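Alginate biosynthesis protein AlgX (Pseudomonas aeruginosa, PDB 4KNC) takes part in O-acetylating the exopolysaccharide alginate in the periplasm and protects the polymer from degradation as it crosses that compartment. Local coordinates at residues 116-119 / 120-124; 297-300 / 301-304. All coordinates share one frame; numbering follows the deposited sequence.

Interaction 1: residues 116-119 / 120-124; sequences ATIA and RFRQA
Thr117 and Phe121, one helical turn apart, lie side by side and point the same way, with the threonine methyl CG2 3.8 Å from ring atom CE2 of Phe121. The first torsion of Thr117 (chi1 -63°) sets CG2 opposite the backbone N and next to the carbonyl carbon, which carries the methyl toward the following turn; OG1 is thereby turned back to hydrogen-bond the carbonyl O of Asn113, so the polar branch is satisfied within the helix. The backbone of the same two residues is tied by the helical bond from Phe121 N to Thr117 O, 2.9 Å long.

The next pair meets differently. CG2 of Ile118 sits over one face of the Arg122 guanidinium, 3.5 Å above its plane and displaced toward the rim, with NH2 of Arg122 its nearest atom at 3.7 Å. A bend at chi2 (-135°) slants the arginine chain across the isoleucine, and NH2 reaches on to a weak hydrogen bond with Thr128 O. Arg120, by contrast, runs out extended, its CG passing 3.4 Å from Ala116 O and its side chain also touching Trp64.

This is the C-terminal end of helix 107-123. Its buried side rests on Trp64 and Leu67 of helix 61-76 and on Val83 and Tyr85 of strand 80-85, with Phe121 meeting the Trp64 and Tyr85 rings edge-to-face.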
ATOM      1  N   ALA A 116       4.081 -19.284  -6.741  1.00 41.86           N
ATOM      2  CA  ALA A 116       5.462 -19.224  -6.257  1.00 44.57           C
ATOM      3  C   ALA A 116       5.708 -17.959  -5.423  1.00 44.58           C
ATOM      4  O   ALA A 116       6.378 -18.004  -4.381  1.00 41.86           O
ATOM      5  CB  ALA A 116       6.447 -19.301  -7.435  1.00 36.13           C
ATOM      6  N   THR A 117       5.155 -16.833  -5.881  1.00 36.81           N
ATOM      7  CA  THR A 117       5.292 -15.569  -5.153  1.00 31.36           C
ATOM      8  C   THR A 117       4.595 -15.582  -3.794  1.00 31.81           C
ATOM      9  O   THR A 117       5.141 -15.115  -2.784  1.00 35.71           O
ATOM     10  CB  THR A 117       4.756 -14.392  -6.014  1.00 39.69           C
ATOM     11  OG1 THR A 117       5.559 -14.274  -7.191  1.00 41.30           O
ATOM     12  CG2 THR A 117       4.790 -13.075  -5.251  1.00 33.94           C
ATOM     13  N   ILE A 118       3.378 -16.117  -3.772  1.00 34.67           N
ATOM     14  CA  ILE A 118       2.662 -16.384  -2.524  1.00 35.47           C
ATOM     15  C   ILE A 118       3.521 -17.193  -1.533  1.00 34.54           C
ATOM     16  O   ILE A 118       3.618 -16.864  -0.335  1.00 36.38           O
ATOM     17  CB  ILE A 118       1.366 -17.177  -2.814  1.00 36.59           C
ATOM     18  CG1 ILE A 118       0.394 -16.327  -3.641  1.00 37.92           C
ATOM     19  CG2 ILE A 118       0.716 -17.635  -1.532  1.00 33.54           C
ATOM     20  CD1 ILE A 118       0.080 -14.970  -3.022  1.00 25.79           C
ATOM     21  N   ALA A 119       4.160 -18.237  -2.050  1.00 37.01           N
ATOM     22  CA  ALA A 119       5.056 -19.059  -1.230  1.00 44.25           C
ATOM     23  C   ALA A 119       6.213 -18.233  -0.686  1.00 45.77           C
ATOM     24  O   ALA A 119       6.611 -18.406   0.468  1.00 48.80           O
ATOM     25  CB  ALA A 119       5.579 -20.241  -2.021  1.00 31.75           C
ATOM     26  N   ARG A 120       6.750 -17.326  -1.503  1.00 37.85           N
ATOM     27  CA  ARG A 120       7.843 -16.478  -1.014  1.00 38.14           C
ATOM     28  C   ARG A 120       7.392 -15.512   0.090  1.00 37.68           C
ATOM     29  O   ARG A 120       8.120 -15.285   1.069  1.00 41.57           O
ATOM     30  CB  ARG A 120       8.528 -15.739  -2.171  1.00 40.45           C
ATOM     31  CG  ARG A 120       9.247 -16.688  -3.104  1.00 45.26           C
ATOM     32  CD  ARG A 120      10.104 -15.977  -4.142  1.00 51.03           C
ATOM     33  NE  ARG A 120      10.836 -16.955  -4.947  1.00 55.35           N
ATOM     34  CZ  ARG A 120      11.726 -16.655  -5.889  1.00 63.37           C
ATOM     35  NH1 ARG A 120      12.011 -15.390  -6.168  1.00 64.40           N
ATOM     36  NH2 ARG A 120      12.330 -17.628  -6.562  1.00 59.76           N
ATOM     37  N   PHE A 121       6.193 -14.948  -0.060  1.00 35.66           N
ATOM     38  CA  PHE A 121       5.601 -14.192   1.040  1.00 39.09           C
ATOM     39  C   PHE A 121       5.592 -15.034   2.316  1.00 34.97           C
ATOM     40  O   PHE A 121       6.024 -14.563   3.379  1.00 35.13           O
ATOM     41  CB  PHE A 121       4.168 -13.723   0.719  1.00 39.20           C
ATOM     42  CG  PHE A 121       4.099 -12.468  -0.122  1.00 35.06           C
ATOM     43  CD1 PHE A 121       4.641 -11.278   0.336  1.00 31.10           C
ATOM     44  CD2 PHE A 121       3.472 -12.480  -1.361  1.00 35.46           C
ATOM     45  CE1 PHE A 121       4.581 -10.123  -0.440  1.00 32.03           C
ATOM     46  CE2 PHE A 121       3.393 -11.336  -2.135  1.00 38.50           C
ATOM     47  CZ  PHE A 121       3.951 -10.151  -1.680  1.00 34.70           C
ATOM     48  N   ARG A 122       5.101 -16.272   2.224  1.00 37.43           N
ATOM     49  CA  ARG A 122       5.082 -17.147   3.421  1.00 39.18           C
ATOM     50  C   ARG A 122       6.468 -17.383   4.001  1.00 37.23           C
ATOM     51  O   ARG A 122       6.658 -17.387   5.224  1.00 34.98           O
ATOM     52  CB  ARG A 122       4.467 -18.501   3.105  1.00 46.72           C
ATOM     53  CG  ARG A 122       3.059 -18.398   2.669  1.00 55.28           C
ATOM     54  CD  ARG A 122       2.187 -19.423   3.340  1.00 52.86           C
ATOM     55  NE  ARG A 122       0.860 -19.308   2.757  1.00 51.66           N
ATOM     56  CZ  ARG A 122       0.515 -19.890   1.620  1.00 48.38           C
ATOM     57  NH1 ARG A 122       1.394 -20.649   0.982  1.00 44.31           N
ATOM     58  NH2 ARG A 122      -0.706 -19.729   1.134  1.00 47.62           N
ATOM     59  N   GLN A 123       7.439 -17.568   3.116  1.00 39.49           N
ATOM     60  CA  GLN A 123       8.807 -17.824   3.541  1.00 35.81           C
ATOM     61  C   GLN A 123       9.370 -16.601   4.267  1.00 43.30           C
ATOM     62  O   GLN A 123      10.248 -16.720   5.106  1.00 45.52           O
ATOM     63  CB  GLN A 123       9.664 -18.188   2.327  1.00 39.85           C
ATOM     64  CG  GLN A 123      11.024 -18.747   2.678  1.00 50.66           C
ATOM     65  CD  GLN A 123      11.859 -19.070   1.449  1.00 64.10           C
ATOM     66  OE1 GLN A 123      11.524 -18.679   0.325  1.00 64.83           O
ATOM     67  NE2 GLN A 123      12.954 -19.794   1.660  1.00 68.72           N
ATOM     68  N   ALA A 124       8.859 -15.415   3.944  1.00 45.36           N
ATOM     69  CA  ALA A 124       9.277 -14.216   4.668  1.00 35.49           C
ATOM     70  C   ALA A 124       8.589 -14.071   6.048  1.00 35.55           C
ATOM     71  O   ALA A 124       8.819 -13.088   6.769  1.00 39.74           O
ATOM     72  CB  ALA A 124       9.053 -12.958   3.804  1.00 37.47           C
TER

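Interaction 2: residues 297-300 / 301-304; sequences EFAT and HYDM
The sulfur of Met304 nestles against the edge of the Phe298 ring, SD 3.7 Å from CE2, in a Met-aromatic contact. It lies 4.9 Å from the ring centroid and 73° off the normal, so it meets the rim and not the pi face. The two side chains cross at about a right angle, and chi3 of the methionine (-68°) bends the terminal CE away from the ring, leaving the sulfur as the atom that touches.

Between these residues the chain turns sharply in a type I beta turn from Ala299 to Tyr302, and the Tyr302 ring folds back against the incoming strand end, toward Phe298 CB and the Ala299 backbone. Its CD2 comes within 3.5 Å of Ala299 O, while the backbone N of Ala299 lies in the ring plane at the edge. CB of Phe298 packs obliquely on the same ring, 4.1 Å from CD2 of Tyr302. The His301 ring covers part of one tyrosine face, with NE2 3.3 Å above the plane and offset toward the rim; the methyl of Ala299 in turn meets the imidazole, CB 3.9 Å from His301 ND1. A water bridges the two ends of the turn, 2.6 Å from Ala299 O and also hydrogen-bonding Tyr302 O, although more acceptors surround it than it has protons to give.

Just upstream, the Glu297 carboxylate takes hydrogen bonds from Thr242 and Ser245. A loop that leaves the C-terminal end of a parallel strand and lies near the inferred catalytic residues fits the general plan of SGNH hydrolase-like domains, and here strand 293-298 supplies it.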
ATOM      1  N   GLU A 297      -3.010  -4.680   1.808  1.00 28.38           N
ATOM      2  CA  GLU A 297      -3.561  -4.993   0.497  1.00 28.77           C
ATOM      3  C   GLU A 297      -2.951  -4.127  -0.613  1.00 34.49           C
ATOM      4  O   GLU A 297      -2.915  -2.898  -0.507  1.00 34.26           O
ATOM      5  CB  GLU A 297      -5.085  -4.823   0.520  1.00 23.78           C
ATOM      6  CG  GLU A 297      -5.738  -4.797  -0.867  1.00 24.88           C
ATOM      7  CD  GLU A 297      -5.851  -3.371  -1.456  1.00 35.78           C
ATOM      8  OE1 GLU A 297      -5.368  -3.165  -2.591  1.00 29.72           O
ATOM      9  OE2 GLU A 297      -6.416  -2.464  -0.794  1.00 37.41           O
ATOM     10  N   PHE A 298      -2.477  -4.780  -1.671  1.00 33.38           N
ATOM     11  CA  PHE A 298      -1.975  -4.096  -2.862  1.00 30.43           C
ATOM     12  C   PHE A 298      -1.971  -5.055  -4.054  1.00 34.71           C
ATOM     13  O   PHE A 298      -2.133  -6.269  -3.883  1.00 31.88           O
ATOM     14  CB  PHE A 298      -0.574  -3.526  -2.616  1.00 26.51           C
ATOM     15  CG  PHE A 298       0.419  -4.536  -2.112  1.00 25.30           C
ATOM     16  CD1 PHE A 298       0.546  -4.782  -0.750  1.00 27.39           C
ATOM     17  CD2 PHE A 298       1.227  -5.244  -2.998  1.00 27.84           C
ATOM     18  CE1 PHE A 298       1.457  -5.727  -0.269  1.00 28.55           C
ATOM     19  CE2 PHE A 298       2.142  -6.187  -2.529  1.00 28.89           C
ATOM     20  CZ  PHE A 298       2.255  -6.428  -1.156  1.00 27.75           C
ATOM     21  N   ALA A 299      -1.773  -4.515  -5.253  1.00 28.27           N
ATOM     22  CA  ALA A 299      -1.782  -5.315  -6.468  1.00 26.94           C
ATOM     23  C   ALA A 299      -0.385  -5.674  -6.982  1.00 33.87           C
ATOM     24  O   ALA A 299       0.630  -5.320  -6.389  1.00 34.35           O
ATOM     25  CB  ALA A 299      -2.593  -4.617  -7.567  1.00 30.83           C
ATOM     26  N   THR A 300      -0.346  -6.358  -8.118  1.00 29.92           N
ATOM     27  CA  THR A 300       0.866  -7.036  -8.556  1.00 27.95           C
ATOM     28  C   THR A 300       1.840  -6.186  -9.384  1.00 38.19           C
ATOM     29  O   THR A 300       2.868  -6.698  -9.825  1.00 41.98           O
ATOM     30  CB  THR A 300       0.499  -8.312  -9.358  1.00 28.42           C
ATOM     31  OG1 THR A 300      -0.355  -7.962 -10.465  1.00 30.53           O
ATOM     32  CG2 THR A 300      -0.234  -9.309  -8.455  1.00 33.05           C
ATOM     33  N   HIS A 301       1.530  -4.905  -9.601  1.00 33.90           N
ATOM     34  CA  HIS A 301       2.377  -4.079 -10.469  1.00 38.06           C
ATOM     35  C   HIS A 301       3.363  -3.195  -9.711  1.00 37.99           C
ATOM     36  O   HIS A 301       4.162  -2.506 -10.320  1.00 41.57           O
ATOM     37  CB  HIS A 301       1.529  -3.218 -11.425  1.00 27.25           C
ATOM     38  CG  HIS A 301       0.644  -2.231 -10.725  1.00 37.02           C
ATOM     39  ND1 HIS A 301      -0.554  -2.586 -10.138  1.00 35.35           N
ATOM     40  CD2 HIS A 301       0.790  -0.900 -10.506  1.00 30.92           C
ATOM     41  CE1 HIS A 301      -1.114  -1.516  -9.601  1.00 35.13           C
ATOM     42  NE2 HIS A 301      -0.324  -0.477  -9.817  1.00 31.67           N
ATOM     43  N   TYR A 302       3.294  -3.190  -8.388  1.00 30.10           N
ATOM     44  CA  TYR A 302       4.178  -2.328  -7.625  1.00 35.08           C
ATOM     45  C   TYR A 302       5.556  -2.927  -7.461  1.00 38.74           C
ATOM     46  O   TYR A 302       5.724  -4.150  -7.433  1.00 43.64           O
ATOM     47  CB  TYR A 302       3.590  -2.025  -6.254  1.00 31.81           C
ATOM     48  CG  TYR A 302       2.289  -1.303  -6.341  1.00 33.50           C
ATOM     49  CD1 TYR A 302       2.225   0.006  -6.820  1.00 33.92           C
ATOM     50  CD2 TYR A 302       1.117  -1.919  -5.937  1.00 29.30           C
ATOM     51  CE1 TYR A 302       1.004   0.673  -6.919  1.00 30.47           C
ATOM     52  CE2 TYR A 302      -0.081  -1.273  -6.021  1.00 29.21           C
ATOM     53  CZ  TYR A 302      -0.145   0.021  -6.506  1.00 37.76           C
ATOM     54  OH  TYR A 302      -1.377   0.636  -6.568  1.00 39.46           O
ATOM     55  N   ASP A 303       6.543  -2.048  -7.340  1.00 40.16           N
ATOM     56  CA  ASP A 303       7.916  -2.464  -7.089  1.00 43.48           C
ATOM     57  C   ASP A 303       8.070  -2.653  -5.596  1.00 45.45           C
ATOM     58  O   ASP A 303       8.163  -1.672  -4.857  1.00 46.19           O
ATOM     59  CB  ASP A 303       8.900  -1.400  -7.587  1.00 48.87           C
ATOM     60  CG  ASP A 303      10.329  -1.651  -7.113  1.00 52.64           C
ATOM     61  OD1 ASP A 303      10.667  -2.813  -6.806  1.00 44.70           O
ATOM     62  OD2 ASP A 303      11.116  -0.685  -7.054  1.00 58.68           O
ATOM     63  N   MET A 304       8.098  -3.914  -5.162  1.00 50.95           N
ATOM     64  CA  MET A 304       8.144  -4.258  -3.741  1.00 40.49           C
ATOM     65  C   MET A 304       9.525  -4.097  -3.123  1.00 42.79           C
ATOM     66  O   MET A 304       9.696  -4.331  -1.930  1.00 45.85           O
ATOM     67  CB  MET A 304       7.654  -5.698  -3.512  1.00 38.97           C
ATOM     68  CG  MET A 304       6.218  -5.977  -3.981  1.00 43.05           C
ATOM     69  SD  MET A 304       5.538  -7.494  -3.235  1.00 41.43           S
ATOM     70  CE  MET A 304       6.533  -8.766  -4.000  1.00 33.83           C
TER
HETATM   71  O   HOH W   1       3.244  -5.679  -6.391  1.00 35.10           O
HETATM   72  O   HOH W   2       5.910  -5.454 -10.660  1.00 55.11           O

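Interactions 1 and 2 have centres about 14 Å apart, yet their side chains meet: Phe121 CZ of helix 107-123 packs 3.5 Å from Met304 SD. The same CZ lies 4.1 Å from Phe298 CZ, so the sulfur and both rings join the helix end to the strand 293-298 loop in one apolar cluster, to which Val83 and Tyr85 of strand 80-85 also belong. Of the two, interaction 2 is the one near the inferred active site. The side chain of Tyr302 is about 7 Å from that of Ser243, the proposed nucleophile, and about 9 Å from that of His150; the helical contact lies away from these residues.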